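Local structure of ferrichrome ABC transporter substrate-binding protein (Staphylococcus pseudintermedius, 5FLY) at residues Ala32-Gly37 / Ile86-Asp91; Phe8-Ala13 / Ile104-Ala109; Asp217-Ala222 / Leu241-Asn246; Tyr248-Asp253 / Lys273-Ala278. The protein binds the siderophore ferrichrome and probably hands it to an ABC transporter for iron uptake, as a class III solute-binding protein of the solute-binding protein 8 family. All coordinates share one frame; numbering follows the deposited sequence.

Overall arrangement
The four contacts form two pairs, one in each lobe of a class III solute-binding fold. Contacts 1 and 2, with centres about 10 Å apart, share the parallel sheet, in which strands 84-88 and 103-106 are neighbours. Along the chain, both segments of contact 1 fall between the two segments of contact 2. Contacts 3 and 4 follow later, also with centres about 10 Å apart. They share the mixed sheet through neighbouring strands 218-223 and 249-253. Centres in different pairs lie about 29 to 36 Å apart, on opposite sides of the chain's centre. Thr34 and Tyr108 bring contacts 1 and 2 to the ligand pocket. Contacts 3 and 4 are packing within the other lobe, consistent with a binding cleft between two lobes.

Contact 1 (Ala32-Gly37 / Ile86-Asp91)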
# COMPACT_ATOMS: atom_id res chain seq x y z
N ALA A 32 3.33 4.48 -11.56
CA ALA A 32 3.04 4.53 -10.13
C ALA A 32 2.97 3.10 -9.58
O ALA A 32 2.02 2.37 -9.86
CB ALA A 32 1.74 5.27 -9.88
N PRO A 33 3.98 2.68 -8.79
CA PRO A 33 4.01 1.27 -8.38
C PRO A 33 2.83 0.83 -7.52
O PRO A 33 2.54 -0.36 -7.48
CB PRO A 33 5.33 1.16 -7.60
CG PRO A 33 5.70 2.56 -7.22
CD PRO A 33 5.17 3.41 -8.33
N THR A 34 2.18 1.77 -6.85
CA THR A 34 0.97 1.47 -6.10
C THR A 34 -0.05 0.68 -6.91
O THR A 34 -0.70 -0.21 -6.36
CB THR A 34 0.34 2.77 -5.58
OG1 THR A 34 1.26 3.39 -4.66
CG2 THR A 34 -1.00 2.52 -4.90
N TYR A 35 -0.17 0.98 -8.20
CA TYR A 35 -1.21 0.40 -9.05
C TYR A 35 -0.73 -0.80 -9.87
O TYR A 35 -1.52 -1.46 -10.54
CB TYR A 35 -1.79 1.50 -9.97
CG TYR A 35 -2.22 2.67 -9.14
CD1 TYR A 35 -3.40 2.64 -8.40
CD2 TYR A 35 -1.41 3.79 -9.02
CE1 TYR A 35 -3.77 3.67 -7.58
CE2 TYR A 35 -1.76 4.84 -8.22
CZ TYR A 35 -2.95 4.77 -7.49
OH TYR A 35 -3.32 5.80 -6.67
N ALA A 36 0.56 -1.11 -9.78
CA ALA A 36 1.13 -2.17 -10.61
C ALA A 36 0.62 -3.55 -10.24
O ALA A 36 0.21 -4.31 -11.12
CB ALA A 36 2.65 -2.13 -10.53
N GLY A 37 0.64 -3.89 -8.95
CA GLY A 37 0.21 -5.22 -8.53
C GLY A 37 -1.24 -5.49 -8.88
O GLY A 37 -1.59 -6.59 -9.30
N ILE A 86 -0.29 5.26 -16.40
CA ILE A 86 -0.76 5.38 -15.03
C ILE A 86 0.35 5.94 -14.18
O ILE A 86 1.45 5.41 -14.17
CB ILE A 86 -1.20 4.01 -14.42
CG1 ILE A 86 -2.14 3.26 -15.35
CG2 ILE A 86 -1.81 4.21 -13.02
CD1 ILE A 86 -3.43 3.96 -15.63
N THR A 87 0.08 7.03 -13.46
CA THR A 87 1.08 7.61 -12.57
C THR A 87 0.39 8.26 -11.38
O THR A 87 -0.81 8.03 -11.14
CB THR A 87 1.99 8.64 -13.31
OG1 THR A 87 3.13 8.94 -12.49
CG2 THR A 87 1.21 9.90 -13.70
N TYR A 88 1.14 9.04 -10.61
CA TYR A 88 0.59 9.79 -9.47
C TYR A 88 0.46 11.25 -9.85
O TYR A 88 1.20 11.75 -10.70
CB TYR A 88 1.48 9.73 -8.23
CG TYR A 88 1.82 8.38 -7.66
CD1 TYR A 88 0.89 7.63 -6.95
CD2 TYR A 88 3.11 7.89 -7.77
CE1 TYR A 88 1.24 6.40 -6.42
CE2 TYR A 88 3.46 6.68 -7.25
CZ TYR A 88 2.53 5.94 -6.57
OH TYR A 88 2.94 4.74 -6.06
N ASN A 89 -0.45 11.95 -9.20
CA ASN A 89 -0.58 13.37 -9.47
C ASN A 89 0.65 14.14 -8.98
O ASN A 89 0.84 15.29 -9.36
CB ASN A 89 -1.89 13.92 -8.87
CG ASN A 89 -1.87 14.01 -7.35
OD1 ASN A 89 -1.09 13.33 -6.69
ND2 ASN A 89 -2.75 14.84 -6.80
N THR A 90 1.53 13.49 -8.20
CA THR A 90 2.78 14.11 -7.77
C THR A 90 3.85 14.12 -8.87
O THR A 90 4.87 14.79 -8.75
CB THR A 90 3.38 13.40 -6.54
OG1 THR A 90 3.51 12.00 -6.82
CG2 THR A 90 2.51 13.60 -5.32
N ASP A 91 3.59 13.38 -9.95
CA ASP A 91 4.58 13.23 -11.01
C ASP A 91 4.85 14.57 -11.67
O ASP A 91 3.96 15.18 -12.22
CB ASP A 91 4.09 12.20 -12.03
CG ASP A 91 5.18 11.71 -12.96
OD1 ASP A 91 6.15 12.47 -13.23
OD2 ASP A 91 5.06 10.55 -13.44
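Ala32 lies beside Thr87, with CA atoms 4.4 Å apart, where the chain leaving strand 28-30 passes the end of strand 84-88. A weak backbone hydrogen bond, Ala32 N to Ile86 O at 3.3 Å, links the two chains here. Tyr88 carries most of the side-chain contact. The methyl of Ala32 sits over the centre of one ring face, with CB 3.4 Å from the centroid, in a CH-pi contact. Thr34 OG1 lies beside its own backbone N (chi1 -64°), where it meets the Tyr88 hydroxyl. At the ring edge, and in its plane, Thr34 OG1 hydrogen-bonds Tyr88 OH at 2.6 Å. Pro33 adds a carbon beside the same hydroxyl, with CD 3.4 Å from Tyr88 OH. Tyr35 meets the CD1-CE1 side of the Tyr88 ring obliquely. Its CE2 is 3.8 Å from Tyr88 CE1, and the two ring planes are inclined at 55°. The Tyr35 side chain also crosses Ile86 at about a right angle, with CD2 4.0 Å from Ile86 CG2. Tyr35 stacks on Phe106 of the next strand as well, and so joins this contact to its neighbour.

The strand ends in a type I beta turn from Tyr88 to Asp91. Thr87 OG1 donates to the anti lone pair of Asp91 OD2 at 2.7 Å, and Asp91 OD1 accepts from Asn93 N. Thr34 touches the bound polyether. The Tyr88 ring is thus held both at its face and at its hydroxyl. The short hydroxyl pair should restrain Thr34 OG1, consistent with Tyr88 being a second-shell neighbour of a pocket residue.

Contact 2 (Phe8-Ala13 / Ile104-Ala109). With 7PG (2,5,8,11,14,17,20,23-octaoxapentacosan-25-ol), chain P.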
# COMPACT_ATOMS: atom_id res chain seq x y z
N PHE A 8 -12.96 7.24 -17.96
CA PHE A 8 -12.62 6.83 -16.61
C PHE A 8 -12.86 8.01 -15.68
O PHE A 8 -12.36 9.09 -15.92
CB PHE A 8 -11.17 6.37 -16.52
CG PHE A 8 -10.76 6.02 -15.15
CD1 PHE A 8 -11.12 4.79 -14.62
CD2 PHE A 8 -10.06 6.91 -14.36
CE1 PHE A 8 -10.76 4.45 -13.34
CE2 PHE A 8 -9.71 6.59 -13.08
CZ PHE A 8 -10.05 5.35 -12.56
N ASN A 9 -13.66 7.80 -14.65
CA ASN A 9 -14.02 8.87 -13.73
C ASN A 9 -13.07 8.93 -12.55
O ASN A 9 -13.23 8.22 -11.56
CB ASN A 9 -15.46 8.68 -13.26
CG ASN A 9 -16.43 8.65 -14.42
OD1 ASN A 9 -16.38 9.52 -15.30
ND2 ASN A 9 -17.30 7.65 -14.45
N LEU A 10 -12.06 9.78 -12.66
CA LEU A 10 -11.03 9.91 -11.63
C LEU A 10 -11.48 10.82 -10.50
O LEU A 10 -11.91 11.94 -10.74
CB LEU A 10 -9.74 10.45 -12.25
CG LEU A 10 -8.55 10.70 -11.33
CD1 LEU A 10 -8.05 9.39 -10.74
CD2 LEU A 10 -7.44 11.42 -12.08
N LYS A 11 -11.39 10.33 -9.26
CA LYS A 11 -11.65 11.16 -8.10
C LYS A 11 -10.48 12.10 -7.84
O LYS A 11 -9.35 11.65 -7.68
CB LYS A 11 -11.89 10.31 -6.85
CG LYS A 11 -13.01 9.32 -7.00
CD LYS A 11 -13.21 8.53 -5.72
CE LYS A 11 -14.65 8.65 -5.24
NZ LYS A 11 -14.87 8.05 -3.89
N THR A 12 -10.76 13.40 -7.79
CA THR A 12 -9.74 14.41 -7.59
C THR A 12 -10.20 15.44 -6.56
O THR A 12 -11.36 15.41 -6.12
CB THR A 12 -9.40 15.16 -8.89
OG1 THR A 12 -10.49 16.05 -9.21
CG2 THR A 12 -9.17 14.21 -10.06
N ALA A 13 -9.31 16.36 -6.21
CA ALA A 13 -9.64 17.45 -5.30
C ALA A 13 -10.80 18.27 -5.82
O ALA A 13 -11.57 18.83 -5.03
CB ALA A 13 -8.42 18.35 -5.09
N ILE A 104 -3.69 8.74 -16.59
CA ILE A 104 -4.37 8.85 -15.30
C ILE A 104 -3.33 9.05 -14.21
O ILE A 104 -2.56 8.14 -13.87
CB ILE A 104 -5.22 7.61 -14.95
CG1 ILE A 104 -6.17 7.27 -16.10
CG2 ILE A 104 -6.03 7.85 -13.72
CD1 ILE A 104 -6.78 5.92 -15.98
N ALA A 105 -3.33 10.27 -13.67
CA ALA A 105 -2.43 10.64 -12.60
C ALA A 105 -3.21 10.65 -11.29
O ALA A 105 -3.83 11.64 -10.90
CB ALA A 105 -1.81 11.98 -12.88
N PHE A 106 -3.20 9.50 -10.64
CA PHE A 106 -3.98 9.31 -9.44
C PHE A 106 -3.57 10.20 -8.28
O PHE A 106 -2.38 10.31 -7.95
CB PHE A 106 -3.89 7.86 -8.98
CG PHE A 106 -4.79 6.91 -9.73
CD1 PHE A 106 -6.12 6.79 -9.38
CD2 PHE A 106 -4.29 6.15 -10.77
CE1 PHE A 106 -6.95 5.92 -10.08
CE2 PHE A 106 -5.10 5.27 -11.45
CZ PHE A 106 -6.44 5.17 -11.12
N ASP A 107 -4.58 10.79 -7.66
CA ASP A 107 -4.47 11.38 -6.32
C ASP A 107 -4.69 10.20 -5.37
O ASP A 107 -5.82 9.83 -5.06
CB ASP A 107 -5.50 12.51 -6.12
CG ASP A 107 -5.29 13.33 -4.83
OD1 ASP A 107 -4.59 12.97 -3.86
OD2 ASP A 107 -5.92 14.39 -4.78
N TYR A 108 -3.58 9.57 -5.00
CA TYR A 108 -3.60 8.31 -4.25
C TYR A 108 -4.62 8.30 -3.10
O TYR A 108 -5.42 7.37 -2.97
CB TYR A 108 -2.21 8.02 -3.68
CG TYR A 108 -2.26 6.91 -2.66
CD1 TYR A 108 -2.40 5.60 -3.07
CD2 TYR A 108 -2.22 7.18 -1.29
CE1 TYR A 108 -2.49 4.58 -2.16
CE2 TYR A 108 -2.32 6.16 -0.36
CZ TYR A 108 -2.44 4.86 -0.81
OH TYR A 108 -2.53 3.82 0.08
N ALA A 109 -4.60 9.34 -2.28
CA ALA A 109 -5.38 9.36 -1.05
C ALA A 109 -6.90 9.39 -1.26
O ALA A 109 -7.65 9.20 -0.30
CB ALA A 109 -4.96 10.54 -0.18
C2 7PG P . 7.95 3.27 -1.26
O1 7PG P . 9.12 3.06 -0.51
C3 7PG P . 9.04 3.59 0.78
C4 7PG P . 9.79 4.92 0.85
O2 7PG P . 10.05 5.28 2.18
C5 7PG P . 8.92 5.30 3.01
C6 7PG P . 8.99 6.43 4.03
O3 7PG P . 7.70 6.92 4.27
C7 7PG P . 7.24 7.90 3.39
C8 7PG P . 5.73 8.08 3.59
O4 7PG P . 5.15 8.96 2.65
C9 7PG P . 5.31 8.57 1.32
C10 7PG P . 4.20 9.06 0.39
O5 7PG P . 4.06 8.09 -0.61
C11 7PG P . 2.91 8.14 -1.42
C12 7PG P . 2.67 6.76 -2.03
O6 7PG P . 1.43 6.24 -1.61
C13 7PG P . 1.43 5.33 -0.55
C14 7PG P . 2.05 4.01 -1.00
O7 7PG P . 1.27 2.96 -0.50
C15 7PG P . 1.28 1.79 -1.27
O HOH W 1 -7.31 9.96 -7.57
O HOH W 2 -6.76 15.78 -6.91
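Phe8 and Leu10 both hold CG anti to the backbone N (chi1 177° and 178°), which places each CG on the side of strand 104-106. The ring of Phe8 and the methyls of Leu10 then reach Ile104 and Phe106. Ile104 CD1 lies over one face of the Phe8 ring in a CH-pi contact, 3.8 Å from Phe8 CD2. The far end of that ring meets a second ring: Phe8 CZ is 3.9 Å from Phe106 CZ, and the two side chains cross at about a right angle. Leu10 slides past Ile104 in the opposite direction. Its CD1 reaches the Phe106 ring, 3.5 Å from CD1 of that residue.

Polar links here run through water. One water donates to Lys11 O at 2.7 Å and to Asp107 O at 2.9 Å. Another accepts from Ala13 N and donates to Asp107 OD2, which lies 2.7 Å from it. The CB of Tyr108 points away from the hairpin, and its ring lies at the pocket. The polyether oxygen O6 lies over the centre of its ring, 3.8 Å from Tyr108 CD2. Tyr108 OH bonds Asn174 O, and Trp175 meets the ring edge-to-face.

Strands 8-12 and 104-106 run roughly parallel, 30° apart, and meet through apolar side chains. The waters join the chains at Asp107, just beyond strand 104-106. The contact packs the N-terminal beta hairpin, strands 5-12 and 15-22, against edge strand 103-106 of the parallel sheet. Just past that strand, Tyr108 forms part of the ligand pocket wall.

Contact 3 (Asp217-Ala222 / Leu241-Asn246); sequences DVIITA and LEAVQN
Ile219 and Leu241 cross at about a right angle and touch through their ends, with Ile219 CD1 3.8 Å from Leu241 CD1. The Ile219 side chain is stretched out, with CG1 anti to the carbonyl carbon (chi1 -54°) and CD1 anti to CA (chi2 171°). Its outer carbons also lie against Ala243. The methyl CB of Ala243 is 3.7 Å from Ile219 CG1 and equally close to CD1. The same methyl packs on the backbone of the other segment, 3.3 Å from Asp217 O. Ala243 CB thus touches both the backbone just before the strand and the Ile219 side chain.

These segments belong to a beta-alpha-beta crossover in the mixed sheet. Strand 218-223 leads through short helices 236-239 and 242-245 into its parallel neighbour 249-253. Leu241 is the N-cap residue of helix 242-245, and its carbonyl O accepts from Gln245 N at 2.9 Å. Trp238 of the preceding helix and Phe161 of strand 158-164 also pack on Ile219. The CB of Val218 points away from the helix, and its side chain touches Val158 instead.

A water joins Asn246, just after the helix, to Asp217, just before the strand. It donates to Asp217 O at 2.8 Å and accepts from Asn246 ND2 at the same distance. The backbone N of Asp217 bonds Ser157 OG. Ala243 O probably accepts a hydrogen bond from Tyr248 N.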
# COMPACT_ATOMS: atom_id res chain seq x y z
N ASP A 217 -1.34 -1.18 21.93
CA ASP A 217 -1.22 -2.46 22.61
C ASP A 217 -0.20 -3.38 21.94
O ASP A 217 0.45 -4.21 22.59
CB ASP A 217 -2.58 -3.16 22.68
CG ASP A 217 -3.59 -2.37 23.48
OD1 ASP A 217 -3.19 -1.76 24.49
OD2 ASP A 217 -4.77 -2.35 23.09
N VAL A 218 -0.09 -3.20 20.62
CA VAL A 218 0.81 -3.98 19.77
C VAL A 218 1.61 -2.97 18.95
O VAL A 218 1.03 -2.00 18.44
CB VAL A 218 0.06 -4.94 18.84
CG1 VAL A 218 1.02 -5.63 17.88
CG2 VAL A 218 -0.75 -5.97 19.65
N ILE A 219 2.92 -3.18 18.84
CA ILE A 219 3.76 -2.30 18.04
C ILE A 219 4.52 -3.08 16.98
O ILE A 219 5.30 -3.97 17.28
CB ILE A 219 4.77 -1.52 18.89
CG1 ILE A 219 4.06 -0.76 20.01
CG2 ILE A 219 5.59 -0.57 17.98
CD1 ILE A 219 5.01 -0.15 21.00
N ILE A 220 4.29 -2.69 15.74
CA ILE A 220 4.91 -3.33 14.61
C ILE A 220 5.86 -2.35 13.97
O ILE A 220 5.48 -1.23 13.68
CB ILE A 220 3.86 -3.81 13.60
CG1 ILE A 220 2.93 -4.83 14.26
CG2 ILE A 220 4.55 -4.38 12.35
CD1 ILE A 220 1.69 -5.14 13.44
N THR A 221 7.11 -2.79 13.80
CA THR A 221 8.15 -2.00 13.15
C THR A 221 8.50 -2.57 11.78
O THR A 221 8.99 -3.69 11.66
CB THR A 221 9.41 -1.91 14.01
OG1 THR A 221 9.07 -1.25 15.23
CG2 THR A 221 10.53 -1.12 13.29
N ALA A 222 8.23 -1.78 10.75
CA ALA A 222 8.62 -2.12 9.39
C ALA A 222 10.03 -1.62 9.14
O ALA A 222 10.30 -0.44 9.33
CB ALA A 222 7.67 -1.52 8.39
N LEU A 241 7.46 0.74 27.44
CA LEU A 241 6.14 0.70 26.81
C LEU A 241 5.42 -0.59 27.18
O LEU A 241 6.02 -1.65 27.24
CB LEU A 241 6.25 0.80 25.29
CG LEU A 241 6.85 2.12 24.81
CD1 LEU A 241 7.06 2.09 23.33
CD2 LEU A 241 5.94 3.29 25.19
N GLU A 242 4.11 -0.49 27.40
CA GLU A 242 3.32 -1.64 27.79
C GLU A 242 3.40 -2.73 26.71
O GLU A 242 3.50 -3.92 27.03
CB GLU A 242 1.87 -1.24 28.07
CG GLU A 242 1.02 -2.34 28.69
CD GLU A 242 1.36 -2.62 30.16
OE1 GLU A 242 2.14 -1.85 30.76
OE2 GLU A 242 0.83 -3.61 30.72
N ALA A 243 3.39 -2.35 25.43
CA ALA A 243 3.46 -3.36 24.37
C ALA A 243 4.76 -4.14 24.45
O ALA A 243 4.78 -5.34 24.27
CB ALA A 243 3.31 -2.72 23.01
N VAL A 244 5.86 -3.42 24.71
CA VAL A 244 7.18 -4.03 24.77
C VAL A 244 7.29 -4.90 26.03
O VAL A 244 7.82 -5.99 25.98
CB VAL A 244 8.28 -2.96 24.71
CG1 VAL A 244 9.65 -3.55 24.93
CG2 VAL A 244 8.23 -2.25 23.35
N GLN A 245 6.77 -4.41 27.16
CA GLN A 245 6.70 -5.22 28.38
C GLN A 245 5.85 -6.49 28.19
O GLN A 245 6.17 -7.54 28.76
CB GLN A 245 6.14 -4.38 29.53
CG GLN A 245 7.06 -3.26 29.99
CD GLN A 245 6.65 -2.66 31.33
OE1 GLN A 245 6.22 -3.37 32.24
NE2 GLN A 245 6.78 -1.34 31.45
N ASN A 246 4.77 -6.39 27.42
CA ASN A 246 3.90 -7.55 27.17
C ASN A 246 4.44 -8.47 26.07
O ASN A 246 3.83 -9.50 25.76
CB ASN A 246 2.48 -7.09 26.79
CG ASN A 246 1.72 -6.50 27.97
OD1 ASN A 246 2.01 -6.79 29.13
ND2 ASN A 246 0.73 -5.66 27.66
O HOH W 3 -0.18 -4.51 25.27

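Contact 4 (Tyr248-Asp253 / Lys273-Ala278)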
# COMPACT_ATOMS: atom_id res chain seq x y z
N TYR A 248 4.59 -7.77 22.93
CA TYR A 248 3.65 -7.57 21.84
C TYR A 248 4.26 -6.63 20.80
O TYR A 248 3.59 -5.73 20.29
CB TYR A 248 2.33 -7.00 22.37
CG TYR A 248 1.38 -8.00 22.98
CD1 TYR A 248 1.75 -9.31 23.24
CD2 TYR A 248 0.07 -7.62 23.29
CE1 TYR A 248 0.85 -10.22 23.78
CE2 TYR A 248 -0.83 -8.52 23.84
CZ TYR A 248 -0.44 -9.81 24.08
OH TYR A 248 -1.35 -10.70 24.62
N ALA A 249 5.54 -6.82 20.51
CA ALA A 249 6.24 -5.96 19.55
C ALA A 249 7.07 -6.84 18.63
O ALA A 249 7.83 -7.69 19.09
CB ALA A 249 7.12 -4.93 20.28
N PHE A 250 6.90 -6.66 17.32
CA PHE A 250 7.68 -7.44 16.36
C PHE A 250 7.96 -6.62 15.12
O PHE A 250 7.30 -5.61 14.87
CB PHE A 250 6.98 -8.77 15.99
CG PHE A 250 5.61 -8.63 15.35
CD1 PHE A 250 4.46 -8.61 16.12
CD2 PHE A 250 5.48 -8.57 13.97
CE1 PHE A 250 3.20 -8.51 15.52
CE2 PHE A 250 4.24 -8.47 13.37
CZ PHE A 250 3.10 -8.44 14.15
N ASN A 251 8.97 -7.06 14.38
CA ASN A 251 9.37 -6.42 13.13
C ASN A 251 8.81 -7.13 11.92
O ASN A 251 8.60 -8.35 11.93
CB ASN A 251 10.89 -6.39 12.99
CG ASN A 251 11.58 -5.68 14.14
OD1 ASN A 251 11.03 -4.78 14.75
ND2 ASN A 251 12.81 -6.08 14.42
N VAL A 252 8.57 -6.36 10.87
CA VAL A 252 8.24 -6.92 9.57
C VAL A 252 9.16 -6.32 8.49
O VAL A 252 9.76 -5.27 8.69
CB VAL A 252 6.77 -6.66 9.19
CG1 VAL A 252 5.81 -7.31 10.21
CG2 VAL A 252 6.50 -5.17 9.09
N ASP A 253 9.22 -6.99 7.34
CA ASP A 253 10.07 -6.62 6.21
C ASP A 253 9.43 -5.49 5.41
O ASP A 253 8.45 -5.71 4.71
CB ASP A 253 10.30 -7.85 5.32
CG ASP A 253 11.26 -7.59 4.17
OD1 ASP A 253 11.42 -6.43 3.72
OD2 ASP A 253 11.84 -8.57 3.68
N LYS A 273 -1.19 -12.26 10.42
CA LYS A 273 -2.00 -13.17 11.21
C LYS A 273 -1.11 -14.13 11.99
O LYS A 273 -1.33 -14.35 13.19
CB LYS A 273 -2.97 -13.97 10.34
CG LYS A 273 -3.91 -14.86 11.16
CD LYS A 273 -4.92 -15.54 10.27
CE LYS A 273 -5.97 -16.29 11.07
NZ LYS A 273 -6.94 -16.96 10.17
N LYS A 274 -0.11 -14.68 11.32
CA LYS A 274 0.81 -15.63 11.95
C LYS A 274 1.51 -14.99 13.15
O LYS A 274 1.58 -15.57 14.24
CB LYS A 274 1.85 -16.14 10.95
CG LYS A 274 2.95 -17.01 11.59
CD LYS A 274 3.73 -17.79 10.55
CE LYS A 274 4.57 -16.90 9.66
NZ LYS A 274 5.64 -16.21 10.43
N GLN A 275 2.05 -13.79 12.94
CA GLN A 275 2.83 -13.17 13.99
C GLN A 275 1.93 -12.69 15.14
O GLN A 275 2.32 -12.77 16.30
CB GLN A 275 3.68 -12.01 13.42
CG GLN A 275 4.77 -12.49 12.47
CD GLN A 275 5.96 -11.55 12.39
OE1 GLN A 275 6.62 -11.28 13.39
NE2 GLN A 275 6.25 -11.06 11.18
N LEU A 276 0.72 -12.24 14.82
CA LEU A 276 -0.20 -11.79 15.87
C LEU A 276 -0.66 -12.97 16.73
O LEU A 276 -0.75 -12.85 17.95
CB LEU A 276 -1.41 -11.06 15.26
CG LEU A 276 -1.09 -9.67 14.71
CD1 LEU A 276 -2.20 -9.16 13.81
CD2 LEU A 276 -0.86 -8.70 15.85
N LEU A 277 -0.95 -14.10 16.09
CA LEU A 277 -1.43 -15.27 16.84
C LEU A 277 -0.30 -15.94 17.63
O LEU A 277 -0.57 -16.67 18.58
CB LEU A 277 -2.09 -16.27 15.89
CG LEU A 277 -3.44 -15.89 15.29
CD1 LEU A 277 -3.94 -17.00 14.41
CD2 LEU A 277 -4.47 -15.55 16.36
N ALA A 278 0.94 -15.66 17.25
CA ALA A 278 2.12 -16.23 17.93
C ALA A 278 2.50 -15.45 19.19
O ALA A 278 3.29 -15.92 20.02
CB ALA A 278 3.29 -16.28 16.97
O HOH W 4 9.33 -10.68 13.31
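Phe250 and Gln275 join strand 249-253, an outermost strand of the mixed sheet, to the C-terminal helix 262-278 that packs over it. The strand and helix segments run nearly antiparallel, at 162°, with axes 9.9 Å apart. Phe250 CG stands between the backbone N and the carbonyl carbon (chi1 61°), which sets CG on the helix side. One ring face then takes Gln275 CB, which is offset toward the rim and 3.8 Å from the centroid in a CH-pi contact. The chain then extends past the ring, and the amide plane is turned 41° from the ring plane. The amide oxygen comes close: Gln275 OE1 is 3.0 Å from Phe250 CD2. Leu276 adds a methyl at the ring edge, with CD2 4.1 Å from Phe250 CE1. Leu276 also packs on Ile148 and Leu152 of helix 127-152, and Phe250 touches Ile220 of the neighbouring strand.

Both ends of the Gln275 amide have polar partners. A water donates to Gln275 OE1 at 2.8 Å and to Asn251 O at 2.8 Å, so it bridges helix and strand. Gln275 NE2 donates within its own helix to Asp271 OD2. The same nitrogen lies 3.9 Å from Val252 CG1. Asn251 CB points away from the helix, and its OD1 bonds Gln233 NE2.

The Gln275 side chain thus does two jobs. Its CB packs on one face of the Phe250 ring. The water and Asp271 each hold one end of the amide, which should limit its rotation.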